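Local coordinates for 3-hydroxyacyl-CoA dehydrogenase (Burkholderia thailandensis, PDB 4XGN) that oxidises 3-hydroxyacyl-CoA thioesters to 3-ketoacyl-CoA with NAD as hydride acceptor, as a short-chain dehydrogenase, at the interface of chains A and B. Coordinates in Å, arbitrary orientation; residue numbers count along the deposited sequence, not the author numbering. Chains: chain A/B, 3-hydroxyacyl-CoA dehydrogenase.

The interface of chains A and B. Residues chain A 100, 107, 109, 112, 164, 168; chain B 120-121, 124, 176.
A:Phe112 and B:Phe124 lie face to face at the centre of this patch, their rings nearly parallel at 4° and slipped, with centroids 4.1 Å apart. The patch is part of what is probably the biological interface, of the helix-packed kind common among short-chain dehydrogenases, in which the long helices 109-135 and 164-184 of one subunit pack on their counterparts in the next; a two-fold axis gives each contact a twin with the chains exchanged, and four copies make up the deposited assembly. The slip sets CE2 of A:Phe112 over CG of B:Phe124, at 3.4 Å, while CZ of A:Phe112 runs past the ring onto CB of B:Phe124. In both residues CG is anti to the backbone N (chi1 -172° for A:Phe112), which swings each ring off its own helix and over the other ring.

The far rim of A:Phe112 meets the backbone of the opposite helix, CE1 lying 3.9 Å from CA of B:Ile121. That isoleucine also sends its CG2 methyl to CD1 of A:Leu109, the two side chains crossing at about a right angle. Beyond CZ of A:Phe112 sits the thioether of B:Met176, whose SD is 4.0 Å from the ring atom and equally near CB of A:Ala168. The methionine chain runs extended past CG, which carries its sulfur from helix 164-184 up to the phenylalanine. The A:Ala168 methyl also touches CD1 of B:Leu120, and the methyl of A:Ala164 packs on CE1 of B:Phe124.

Toward the rim, the outer end of B:Phe124 points into the face of the A:His107 imidazole, CZ coming 3.6 Å from CG, with the rings turned 79° in an edge-to-face pair. CB of the histidine lies in the plane of the phenylalanine, at its edge. Next to it, the hydroxyl OG1 of A:Thr100 stands 4.0 Å from CE1 of B:Phe124, a van der Waals contact; no polar bond crosses this patch.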
# COMPACT_ATOMS: atom_id res chain seq x y z
N THR A 100 -11.23 16.73 13.21
CA THR A 100 -11.02 17.82 12.27
C THR A 100 -12.01 18.97 12.50
O THR A 100 -11.63 20.13 12.49
CB THR A 100 -11.16 17.30 10.81
OG1 THR A 100 -10.17 16.30 10.58
CG2 THR A 100 -10.93 18.43 9.83
N HIS A 107 -10.40 21.56 14.68
CA HIS A 107 -9.15 21.11 15.31
C HIS A 107 -8.18 22.26 15.52
O HIS A 107 -7.82 22.93 14.60
CB HIS A 107 -8.51 20.11 14.33
CG HIS A 107 -7.41 19.25 14.88
ND1 HIS A 107 -6.26 19.75 15.43
CD2 HIS A 107 -7.26 17.90 14.86
CE1 HIS A 107 -5.44 18.75 15.73
NE2 HIS A 107 -6.03 17.62 15.38
N LEU A 109 -5.00 24.38 15.44
CA LEU A 109 -3.83 24.26 14.61
C LEU A 109 -2.61 23.81 15.42
O LEU A 109 -1.85 22.96 14.98
CB LEU A 109 -3.55 25.55 13.87
CG LEU A 109 -2.38 25.50 12.88
CD1 LEU A 109 -2.54 24.43 11.85
CD2 LEU A 109 -2.25 26.90 12.28
N PHE A 112 -2.19 20.00 16.04
CA PHE A 112 -1.69 19.33 14.85
C PHE A 112 -0.19 19.60 14.67
O PHE A 112 0.62 18.67 14.53
CB PHE A 112 -2.46 19.79 13.60
CG PHE A 112 -2.13 19.00 12.35
CD1 PHE A 112 -1.08 19.39 11.53
CD2 PHE A 112 -2.88 17.92 12.00
CE1 PHE A 112 -0.77 18.66 10.37
CE2 PHE A 112 -2.60 17.20 10.84
CZ PHE A 112 -1.54 17.57 10.03
N ALA A 164 -6.35 12.47 12.99
CA ALA A 164 -5.76 13.13 11.82
C ALA A 164 -4.31 13.58 12.03
O ALA A 164 -3.43 13.27 11.21
CB ALA A 164 -6.61 14.26 11.35
N ALA A 168 -1.25 11.65 10.30
CA ALA A 168 -0.35 12.43 9.43
C ALA A 168 1.10 12.27 9.80
O ALA A 168 1.93 12.04 8.96
CB ALA A 168 -0.72 13.89 9.43
N LEU B 120 2.25 20.06 4.63
CA LEU B 120 1.45 19.15 5.48
C LEU B 120 0.62 19.98 6.47
O LEU B 120 -0.59 19.91 6.48
CB LEU B 120 2.34 18.11 6.14
CG LEU B 120 1.61 17.17 7.10
CD1 LEU B 120 0.42 16.46 6.48
CD2 LEU B 120 2.65 16.16 7.59
N ILE B 121 1.28 20.80 7.30
CA ILE B 121 0.53 21.62 8.27
C ILE B 121 -0.41 22.60 7.51
O ILE B 121 -1.59 22.79 7.91
CB ILE B 121 1.46 22.37 9.25
CG1 ILE B 121 2.28 21.35 10.05
CG2 ILE B 121 0.65 23.28 10.15
CD1 ILE B 121 3.40 21.86 10.92
N PHE B 124 -3.46 20.81 6.19
CA PHE B 124 -4.41 20.52 7.24
C PHE B 124 -5.12 21.80 7.71
O PHE B 124 -6.31 21.78 8.06
CB PHE B 124 -3.78 19.83 8.45
CG PHE B 124 -4.79 19.49 9.48
CD1 PHE B 124 -5.61 18.42 9.28
CD2 PHE B 124 -4.92 20.25 10.66
CE1 PHE B 124 -6.58 18.07 10.20
CE2 PHE B 124 -5.89 19.89 11.58
CZ PHE B 124 -6.71 18.81 11.36
N MET B 176 -3.35 11.05 5.99
CA MET B 176 -4.42 11.61 6.77
C MET B 176 -5.76 11.63 6.03
O MET B 176 -6.77 11.97 6.63
CB MET B 176 -4.03 12.98 7.33
CG MET B 176 -3.91 14.08 6.33
SD MET B 176 -3.47 15.64 7.13
CE MET B 176 -3.61 16.71 5.71